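Local structure of pentacotripeptide-repeat region of PRORP domain-containing protein (Brachypodium distachyon, 4N2Q) at residues A[166-171]-A[201-206]; A[120-125]-A[172-177]; A[206-211]-A[228-233]. The protein probably binds messenger RNA in a sequence-specific manner through an alpha-helical repeat array and probably associates with a second copy of itself. One frame throughout, in Å; residues are numbered along the deposited sequence.

Contact 1 of 3, residues A[166-171]-A[201-206]; sequences EDVYKL and EVDEYM. With nucleotides of chain B.
Val168 meets Val202 where helix 168-180 starts beside the loop leading into helix 204-216. Val168 CG1 lies 3.6 Å from Val202 CA, while CG2 faces the carbonyl oxygen of Glu201. Leu171 CG touches the methyl of Met206, with CE 4.2 Å away. These apolar contacts set two helix starts side by side, and guanine G6 of RNA chain B enters between them. Both carboxylate oxygens of Asp203 bind the Watson-Crick edge of the guanine. G6 N2 gives a hydrogen bond to Asp203 OD1 (2.8 Å, 155°), and G6 N1 gives a straighter one to Asp203 OD2 (2.8 Å, 171°). Asp203 is the N-cap of helix 204-216: Met206 N reaches Asp203 OD1 at 3.2 Å, from above the carboxylate plane. With the two base bonds, this probably fixes the group's rotation. Tyr205 lies along one face of the base. Its CG is anti to the backbone N (chi1 -171°), which turns the ring under the purine. Tyr205 CB is 3.4 Å from G6 N1. CG lies under N1 and C6, CD1 and CE1 follow C6 to N7, and CD2 and CE2 follow N3 and C4. CZ is near N9, and Tyr205 OH ends 3.6 Å from G6 C2'. With an alanine here that face would lose its cover, and the base would probably be freer to tilt from Asp203. The Tyr169 ring covers the opposite face, the base lying toward that ring's rim. A guanine held between side chains with an aspartate on its pairing edge is typical of base recognition by pentatricopeptide-repeat proteins.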
# COMPACT_ATOMS: atom_id res chain seq x y z
N GLU A 166 -7.44 15.57 8.27
CA GLU A 166 -7.41 14.36 9.07
C GLU A 166 -6.07 13.63 9.00
O GLU A 166 -5.36 13.68 7.99
CB GLU A 166 -8.52 13.42 8.58
CG GLU A 166 -8.65 12.14 9.39
CD GLU A 166 -8.95 12.42 10.83
OE1 GLU A 166 -10.15 12.61 11.14
OE2 GLU A 166 -8.00 12.47 11.65
N ASP A 167 -5.73 12.93 10.07
CA ASP A 167 -4.48 12.21 10.14
C ASP A 167 -4.56 10.95 9.26
O ASP A 167 -5.29 9.98 9.55
CB ASP A 167 -4.17 11.84 11.60
CG ASP A 167 -2.78 11.22 11.77
OD1 ASP A 167 -2.44 10.23 11.09
OD2 ASP A 167 -2.01 11.71 12.61
N VAL A 168 -3.77 10.97 8.19
CA VAL A 168 -3.77 9.89 7.22
C VAL A 168 -3.44 8.54 7.85
O VAL A 168 -4.11 7.53 7.58
CB VAL A 168 -2.77 10.15 6.08
CG1 VAL A 168 -3.36 9.66 4.78
CG2 VAL A 168 -2.46 11.64 5.97
N TYR A 169 -2.39 8.51 8.67
CA TYR A 169 -1.95 7.24 9.27
C TYR A 169 -3.01 6.62 10.15
O TYR A 169 -3.32 5.43 10.00
CB TYR A 169 -0.69 7.42 10.08
CG TYR A 169 0.57 7.55 9.25
CD1 TYR A 169 1.59 6.62 9.34
CD2 TYR A 169 0.74 8.62 8.38
CE1 TYR A 169 2.75 6.74 8.59
CE2 TYR A 169 1.91 8.75 7.63
CZ TYR A 169 2.91 7.80 7.74
OH TYR A 169 4.08 7.89 7.03
N LYS A 170 -3.58 7.43 11.03
CA LYS A 170 -4.63 6.99 11.96
C LYS A 170 -5.87 6.51 11.23
O LYS A 170 -6.50 5.52 11.61
CB LYS A 170 -4.98 8.11 12.93
CG LYS A 170 -3.82 8.48 13.85
CD LYS A 170 -4.19 9.57 14.83
CE LYS A 170 -2.98 9.95 15.68
NZ LYS A 170 -3.34 10.86 16.80
N LEU A 171 -6.21 7.22 10.17
CA LEU A 171 -7.39 6.91 9.39
C LEU A 171 -7.15 5.61 8.65
O LEU A 171 -8.10 4.81 8.48
CB LEU A 171 -7.66 8.05 8.41
CG LEU A 171 -9.01 8.07 7.68
CD1 LEU A 171 -10.13 8.29 8.68
CD2 LEU A 171 -9.03 9.16 6.64
N GLU A 201 -6.60 14.11 1.64
CA GLU A 201 -5.59 13.60 0.73
C GLU A 201 -4.80 12.49 1.38
O GLU A 201 -4.13 12.71 2.38
CB GLU A 201 -4.67 14.71 0.25
CG GLU A 201 -5.35 15.60 -0.78
CD GLU A 201 -4.55 16.85 -1.09
OE1 GLU A 201 -5.16 17.83 -1.57
OE2 GLU A 201 -3.32 16.85 -0.84
N VAL A 202 -4.88 11.31 0.80
CA VAL A 202 -4.23 10.14 1.33
C VAL A 202 -3.08 9.77 0.39
O VAL A 202 -2.76 10.54 -0.51
CB VAL A 202 -5.21 8.95 1.43
CG1 VAL A 202 -6.40 9.30 2.31
CG2 VAL A 202 -5.67 8.50 0.05
N ASP A 203 -2.48 8.59 0.59
CA ASP A 203 -1.37 8.15 -0.23
C ASP A 203 -1.58 6.75 -0.80
O ASP A 203 -2.60 6.10 -0.57
CB ASP A 203 -0.06 8.20 0.58
CG ASP A 203 -0.13 7.40 1.87
OD1 ASP A 203 -1.17 6.76 2.16
OD2 ASP A 203 0.87 7.44 2.62
N GLU A 204 -0.57 6.27 -1.52
CA GLU A 204 -0.63 4.96 -2.14
C GLU A 204 -0.91 3.85 -1.11
O GLU A 204 -1.69 2.94 -1.36
CB GLU A 204 0.68 4.70 -2.88
CG GLU A 204 0.82 5.53 -4.15
CD GLU A 204 2.26 5.74 -4.57
OE1 GLU A 204 2.99 6.40 -3.80
OE2 GLU A 204 2.67 5.26 -5.66
N TYR A 205 -0.27 3.94 0.04
CA TYR A 205 -0.41 2.95 1.10
C TYR A 205 -1.88 2.79 1.44
O TYR A 205 -2.39 1.69 1.49
CB TYR A 205 0.39 3.44 2.32
CG TYR A 205 0.56 2.47 3.48
CD1 TYR A 205 1.82 2.01 3.84
CD2 TYR A 205 -0.52 2.04 4.23
CE1 TYR A 205 2.00 1.11 4.88
CE2 TYR A 205 -0.35 1.16 5.30
CZ TYR A 205 0.92 0.69 5.62
OH TYR A 205 1.13 -0.17 6.68
N MET A 206 -2.57 3.92 1.66
CA MET A 206 -4.02 3.91 1.94
C MET A 206 -4.85 3.23 0.83
O MET A 206 -5.70 2.38 1.11
CB MET A 206 -4.52 5.34 2.17
CG MET A 206 -6.04 5.51 2.21
SD MET A 206 -6.94 4.54 3.46
CE MET A 206 -7.36 5.88 4.55
P G B 6 0.73 5.44 14.01
OP1 G B 6 -0.16 6.62 14.26
OP2 G B 6 1.00 4.46 15.09
O5' G B 6 0.02 4.69 12.80
C5' G B 6 0.19 3.28 12.60
C4' G B 6 -0.51 2.88 11.34
O4' G B 6 -0.14 3.80 10.29
C3' G B 6 -0.14 1.53 10.76
O3' G B 6 -1.01 0.60 11.36
C2' G B 6 -0.53 1.68 9.29
O2' G B 6 -1.89 1.36 9.11
C1' G B 6 -0.39 3.19 9.05
N9 G B 6 0.66 3.59 8.13
C8 G B 6 2.01 3.34 8.23
N7 G B 6 2.70 3.86 7.26
C5 G B 6 1.76 4.50 6.47
C6 G B 6 1.91 5.23 5.27
O6 G B 6 2.94 5.49 4.65
N1 G B 6 0.68 5.70 4.79
C2 G B 6 -0.53 5.46 5.38
N2 G B 6 -1.60 5.98 4.77
N3 G B 6 -0.69 4.78 6.50
C4 G B 6 0.49 4.34 6.99

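Contact 2 of 3, residues A[120-125]-A[172-177]; sequences LYATFV and TRLVRA. With nucleotides of chain B.
Leu174 holds CG anti to its backbone N (chi1 175°), and its second torsion carries CD1 across to Ala122, 3.6 Å from Ala122 N. Val125 places CG1 anti to its own N, which sends that methyl to the backbone of Ala177. The two helices are neighbours in the right-handed alpha-solenoid of the pentatricopeptide-repeat fold. They run nearly parallel, 17° apart, with their axes 8.4 Å from each other. Small residues permit this. Ala122 CB sits 3.7 Å from Leu174 CA, and Ala177 CB packs 3.8 Å from Val125 CG1. Leu174 CD1 packs among Tyr121, Ala122 and Val125. It touches Tyr121 CB and Val125 CG2; the Leu174 and Val125 side chains cross at about a right angle. Phe146 of helix 133-151 also packs on Leu174, and the hydroxyl of Tyr121 is bonded to Glu149. The other side of helix 172-177 faces the RNA. Arg173 passes its CG over Ala122 CB and ends near the phosphates of G6 and A7 of chain B, at long range. Arg176 runs extended to NE, and Arg176 NH2 lies 2.7 Å from OP2 of A8 of chain B. Its guanidinium has A7 C5' over one face. Arg176 could offset the phosphate charge of A8, and Arg173 less so. Thr172 reads the base instead: its OG1, also bonded to Val168 O, accepts a hydrogen bond from G6 N2 at 2.8 Å.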
# COMPACT_ATOMS: atom_id res chain seq x y z
N LEU A 120 -8.63 6.18 18.14
CA LEU A 120 -9.46 5.76 19.25
C LEU A 120 -10.44 4.70 18.81
O LEU A 120 -10.58 3.65 19.48
CB LEU A 120 -10.21 6.97 19.82
CG LEU A 120 -11.23 6.72 20.93
CD1 LEU A 120 -10.52 6.13 22.14
CD2 LEU A 120 -11.97 8.03 21.28
N TYR A 121 -11.11 4.97 17.69
CA TYR A 121 -12.06 4.03 17.07
C TYR A 121 -11.41 2.76 16.56
O TYR A 121 -12.01 1.70 16.60
CB TYR A 121 -12.84 4.73 15.96
CG TYR A 121 -14.02 5.55 16.48
CD1 TYR A 121 -15.25 4.95 16.71
CD2 TYR A 121 -13.89 6.89 16.78
CE1 TYR A 121 -16.33 5.67 17.20
CE2 TYR A 121 -14.96 7.62 17.27
CZ TYR A 121 -16.19 7.01 17.48
OH TYR A 121 -17.27 7.72 17.97
N ALA A 122 -10.17 2.85 16.10
CA ALA A 122 -9.48 1.67 15.62
C ALA A 122 -9.22 0.68 16.74
O ALA A 122 -9.33 -0.53 16.54
CB ALA A 122 -8.17 2.06 14.96
N THR A 123 -8.90 1.20 17.92
CA THR A 123 -8.59 0.34 19.07
C THR A 123 -9.82 -0.44 19.43
O THR A 123 -9.72 -1.59 19.81
CB THR A 123 -8.16 1.14 20.31
OG1 THR A 123 -9.30 1.84 20.82
CG2 THR A 123 -7.04 2.12 19.95
N PHE A 124 -10.99 0.20 19.28
CA PHE A 124 -12.25 -0.47 19.58
C PHE A 124 -12.56 -1.56 18.57
O PHE A 124 -13.13 -2.60 18.90
CB PHE A 124 -13.39 0.53 19.64
CG PHE A 124 -13.63 1.09 21.01
CD1 PHE A 124 -14.28 0.32 21.98
CD2 PHE A 124 -13.20 2.39 21.34
CE1 PHE A 124 -14.50 0.84 23.25
CE2 PHE A 124 -13.45 2.90 22.61
CZ PHE A 124 -14.08 2.12 23.56
N VAL A 125 -12.15 -1.34 17.33
CA VAL A 125 -12.35 -2.34 16.29
C VAL A 125 -11.39 -3.48 16.50
O VAL A 125 -11.79 -4.66 16.44
CB VAL A 125 -12.12 -1.73 14.90
CG1 VAL A 125 -12.36 -2.75 13.81
CG2 VAL A 125 -13.02 -0.52 14.70
N THR A 172 -5.91 5.40 8.20
CA THR A 172 -5.52 4.13 7.55
C THR A 172 -5.58 2.97 8.53
O THR A 172 -5.96 1.86 8.17
CB THR A 172 -4.12 4.18 6.98
OG1 THR A 172 -3.97 5.34 6.14
CG2 THR A 172 -3.81 2.93 6.19
N ARG A 173 -5.22 3.24 9.77
CA ARG A 173 -5.24 2.23 10.80
C ARG A 173 -6.65 1.78 11.09
O ARG A 173 -6.91 0.60 11.32
CB ARG A 173 -4.60 2.79 12.05
CG ARG A 173 -4.59 1.86 13.24
CD ARG A 173 -3.39 2.19 14.08
NE ARG A 173 -3.64 2.01 15.50
CZ ARG A 173 -2.68 1.80 16.39
NH1 ARG A 173 -1.40 1.70 16.00
NH2 ARG A 173 -3.00 1.65 17.67
N LEU A 174 -7.58 2.73 11.08
CA LEU A 174 -8.98 2.40 11.32
C LEU A 174 -9.54 1.53 10.22
O LEU A 174 -10.25 0.54 10.45
CB LEU A 174 -9.80 3.68 11.42
CG LEU A 174 -11.30 3.45 11.55
CD1 LEU A 174 -11.64 2.63 12.78
CD2 LEU A 174 -11.98 4.81 11.58
N VAL A 175 -9.21 1.91 9.00
CA VAL A 175 -9.64 1.15 7.83
C VAL A 175 -9.06 -0.26 7.81
O VAL A 175 -9.78 -1.22 7.51
CB VAL A 175 -9.26 1.95 6.57
CG1 VAL A 175 -8.87 1.04 5.43
CG2 VAL A 175 -10.44 2.83 6.21
N ARG A 176 -7.78 -0.36 8.16
CA ARG A 176 -7.07 -1.64 8.23
C ARG A 176 -7.73 -2.58 9.23
O ARG A 176 -7.94 -3.74 8.93
CB ARG A 176 -5.62 -1.41 8.63
CG ARG A 176 -4.59 -1.76 7.58
CD ARG A 176 -3.21 -1.26 7.99
NE ARG A 176 -2.15 -1.82 7.17
CZ ARG A 176 -1.70 -3.06 7.29
NH1 ARG A 176 -2.20 -3.88 8.20
NH2 ARG A 176 -0.74 -3.49 6.49
N ALA A 177 -8.07 -2.04 10.40
CA ALA A 177 -8.68 -2.83 11.46
C ALA A 177 -10.03 -3.33 11.05
O ALA A 177 -10.34 -4.52 11.27
CB ALA A 177 -8.80 -1.99 12.72
P G B 6 0.73 5.44 14.01
OP1 G B 6 -0.16 6.62 14.26
OP2 G B 6 1.00 4.46 15.09
O5' G B 6 0.02 4.69 12.80
C5' G B 6 0.19 3.28 12.60
C4' G B 6 -0.51 2.88 11.34
O4' G B 6 -0.14 3.80 10.29
C3' G B 6 -0.14 1.53 10.76
O3' G B 6 -1.01 0.60 11.36
C2' G B 6 -0.53 1.68 9.29
O2' G B 6 -1.89 1.36 9.11
C1' G B 6 -0.39 3.19 9.05
N9 G B 6 0.66 3.59 8.13
C8 G B 6 2.01 3.34 8.23
N7 G B 6 2.70 3.86 7.26
C5 G B 6 1.76 4.50 6.47
C6 G B 6 1.91 5.23 5.27
O6 G B 6 2.94 5.49 4.65
N1 G B 6 0.68 5.70 4.79
C2 G B 6 -0.53 5.46 5.38
N2 G B 6 -1.60 5.98 4.77
N3 G B 6 -0.69 4.78 6.50
C4 G B 6 0.49 4.34 6.99
P A B 8 2.65 -4.54 7.69
OP1 A B 8 3.17 -3.81 6.50
OP2 A B 8 1.20 -4.47 8.03
O5' A B 8 3.03 -6.08 7.58
C5' A B 8 2.06 -7.04 7.10
C4' A B 8 2.71 -8.37 6.76
O4' A B 8 3.40 -8.90 7.92
C3' A B 8 1.75 -9.47 6.33
O3' A B 8 1.44 -9.43 4.94
C2' A B 8 2.50 -10.74 6.72
O2' A B 8 3.43 -11.15 5.73
C1' A B 8 3.20 -10.30 8.00
P A B 7 -0.52 -0.84 11.82
OP1 A B 7 -1.54 -1.80 11.32
OP2 A B 7 -0.19 -0.78 13.27
O5' A B 7 0.82 -1.12 11.00
C5' A B 7 1.12 -2.44 10.48
C4' A B 7 2.52 -2.86 10.85
O4' A B 7 2.61 -3.05 12.28
C3' A B 7 3.00 -4.19 10.28
O3' A B 7 3.49 -4.02 8.96
C2' A B 7 4.13 -4.56 11.23
O2' A B 7 5.36 -3.91 10.96
C1' A B 7 3.61 -4.02 12.57
N9 A B 7 3.04 -5.03 13.46
C8 A B 7 2.48 -6.25 13.13
N7 A B 7 2.05 -6.92 14.17
C5 A B 7 2.33 -6.09 15.25
C6 A B 7 2.11 -6.23 16.63
N6 A B 7 1.53 -7.30 17.18
N1 A B 7 2.51 -5.22 17.44
C2 A B 7 3.09 -4.15 16.88
N3 A B 7 3.36 -3.91 15.60
C4 A B 7 2.95 -4.93 14.83

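Contact 3 of 3, residues A[206-211]-A[228-233]; sequences MYRVMA and ADLADW
Tyr207 reaches out from helix 204-216 and lies against Asp229, Leu230 and Trp233 of helix 220-237. The two consecutive helices form an antiparallel hairpin, the building element of the pentatricopeptide-repeat solenoid. Their short segments run at 160° to each other, with axes 10.0 Å apart. The tyrosine ring spans most of that space. Its CG stands anti to the carbonyl carbon (chi1 -68°), and the ring is turned so that one face lies against the partner helix. Leu230 CA sits over the centre of that face, 4.1 Å from the Tyr207 ring centroid and almost on the ring normal, as a CH-pi contact. The Leu230 side chain crosses the tyrosine at a slant, and Leu230 CD1 touches Tyr207 CD2 at 3.7 Å and also meets Tyr207 CB. Toward the start of segment 228-233, Asp229 CB comes to 3.8 Å from Tyr207 CE1. The carboxylate of Asp229 turns away from this contact and forms a salt bridge with Arg196 of helix 184-197. On the other rim of the ring, Trp233 holds CG anti to the backbone N, which brings the indole beside the tyrosine. The edge of Tyr207 is directed at the five-membered ring in an offset edge-to-face pair, with centroids 5.4 Å apart and planes at 62°. The indole also stacks with the ring of His237. Arg208 bends at its second and third torsions, which folds its methylene chain back over Leu230, where Arg208 CD meets Leu230 CD2 at 3.9 Å. Its guanidinium continues to the second subunit, where NH2 bonds Ser127 O. The Tyr207 and Trp233 rings come closest at Tyr207 CE2 and Trp233 CD1, 3.6 Å apart.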
# COMPACT_ATOMS: atom_id res chain seq x y z
N MET A 206 -2.57 3.92 1.66
CA MET A 206 -4.02 3.91 1.94
C MET A 206 -4.85 3.23 0.83
O MET A 206 -5.70 2.38 1.11
CB MET A 206 -4.52 5.34 2.17
CG MET A 206 -6.04 5.51 2.21
SD MET A 206 -6.94 4.54 3.46
CE MET A 206 -7.36 5.88 4.55
N TYR A 207 -4.59 3.61 -0.41
CA TYR A 207 -5.27 3.02 -1.56
C TYR A 207 -5.09 1.52 -1.64
O TYR A 207 -6.08 0.78 -1.68
CB TYR A 207 -4.81 3.67 -2.88
CG TYR A 207 -5.24 5.12 -3.03
CD1 TYR A 207 -6.59 5.47 -3.02
CD2 TYR A 207 -4.30 6.14 -3.17
CE1 TYR A 207 -7.00 6.80 -3.17
CE2 TYR A 207 -4.70 7.47 -3.32
CZ TYR A 207 -6.06 7.78 -3.32
OH TYR A 207 -6.48 9.08 -3.44
N ARG A 208 -3.84 1.08 -1.60
CA ARG A 208 -3.52 -0.36 -1.64
C ARG A 208 -4.22 -1.15 -0.55
O ARG A 208 -4.71 -2.26 -0.77
CB ARG A 208 -2.01 -0.60 -1.56
CG ARG A 208 -1.22 0.16 -2.64
CD ARG A 208 -1.73 -0.10 -4.06
NE ARG A 208 -0.90 -1.08 -4.75
CZ ARG A 208 0.26 -0.79 -5.33
NH1 ARG A 208 0.72 0.46 -5.32
NH2 ARG A 208 0.95 -1.76 -5.93
N VAL A 209 -4.28 -0.55 0.62
CA VAL A 209 -4.95 -1.18 1.73
C VAL A 209 -6.41 -1.39 1.40
O VAL A 209 -6.94 -2.48 1.59
CB VAL A 209 -4.76 -0.36 3.01
CG1 VAL A 209 -5.75 -0.80 4.09
CG2 VAL A 209 -3.30 -0.52 3.45
N MET A 210 -7.05 -0.35 0.89
CA MET A 210 -8.47 -0.42 0.52
C MET A 210 -8.72 -1.39 -0.64
O MET A 210 -9.54 -2.31 -0.52
CB MET A 210 -8.98 0.97 0.16
CG MET A 210 -9.30 1.84 1.36
SD MET A 210 -10.57 1.10 2.39
CE MET A 210 -12.03 1.16 1.39
N ALA A 211 -8.01 -1.20 -1.74
CA ALA A 211 -8.22 -2.05 -2.91
C ALA A 211 -8.14 -3.53 -2.58
O ALA A 211 -9.04 -4.33 -2.93
CB ALA A 211 -7.22 -1.69 -4.01
N ALA A 228 -9.47 3.13 -9.31
CA ALA A 228 -9.69 4.31 -10.14
C ALA A 228 -9.20 5.55 -9.43
O ALA A 228 -8.46 6.35 -10.02
CB ALA A 228 -11.17 4.45 -10.49
N ASP A 229 -9.59 5.71 -8.16
CA ASP A 229 -9.09 6.82 -7.32
C ASP A 229 -7.55 6.84 -7.29
O ASP A 229 -6.91 7.92 -7.42
CB ASP A 229 -9.60 6.70 -5.89
CG ASP A 229 -11.07 6.98 -5.78
OD1 ASP A 229 -11.49 8.05 -6.21
OD2 ASP A 229 -11.81 6.13 -5.26
N LEU A 230 -6.98 5.64 -7.13
CA LEU A 230 -5.55 5.48 -7.14
C LEU A 230 -4.97 5.88 -8.49
O LEU A 230 -3.92 6.54 -8.56
CB LEU A 230 -5.18 4.02 -6.81
CG LEU A 230 -3.70 3.64 -6.96
CD1 LEU A 230 -2.79 4.42 -6.03
CD2 LEU A 230 -3.54 2.16 -6.68
N ALA A 231 -5.65 5.48 -9.56
CA ALA A 231 -5.22 5.80 -10.94
C ALA A 231 -5.15 7.29 -11.16
O ALA A 231 -4.22 7.80 -11.78
CB ALA A 231 -6.16 5.17 -11.96
N ASP A 232 -6.14 7.98 -10.62
CA ASP A 232 -6.19 9.41 -10.72
C ASP A 232 -5.02 10.02 -9.95
O ASP A 232 -4.34 10.95 -10.44
CB ASP A 232 -7.53 9.91 -10.15
CG ASP A 232 -7.92 11.24 -10.71
OD1 ASP A 232 -7.22 12.26 -10.47
OD2 ASP A 232 -8.96 11.26 -11.40
N TRP A 233 -4.78 9.48 -8.75
CA TRP A 233 -3.69 9.94 -7.89
C TRP A 233 -2.37 9.81 -8.61
O TRP A 233 -1.60 10.78 -8.72
CB TRP A 233 -3.67 9.13 -6.59
CG TRP A 233 -2.75 9.67 -5.55
CD1 TRP A 233 -3.09 10.50 -4.50
CD2 TRP A 233 -1.34 9.45 -5.44
NE1 TRP A 233 -1.97 10.80 -3.77
CE2 TRP A 233 -0.88 10.16 -4.31
CE3 TRP A 233 -0.41 8.71 -6.19
CZ2 TRP A 233 0.46 10.14 -3.92
CZ3 TRP A 233 0.92 8.70 -5.78
CH2 TRP A 233 1.33 9.41 -4.67

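Contacts 1 and 2 join neighbouring helices that are not consecutive in the chain; contact 3 joins the consecutive helices 204-216 and 220-237. Contact 2 and contact 1 share helix 168-180, and contact 1 and contact 3 share helix 204-216 and Met206. Centres of contacts 1 and 2 are about 12 Å apart, those of 1 and 3 about 11 Å, and those of 2 and 3 about 19 Å. G6 of chain B draws contacts 1 and 2 together: Asp203 and Thr172 both take its N2. Their residues also pack, with Tyr205 OH 3.7 Å from Arg176 NE. Contact 3 packs against contact 1, with Val202 CG2 3.5 Å from Tyr207 CZ. Contacts 1 and 3 also touch the second subunit.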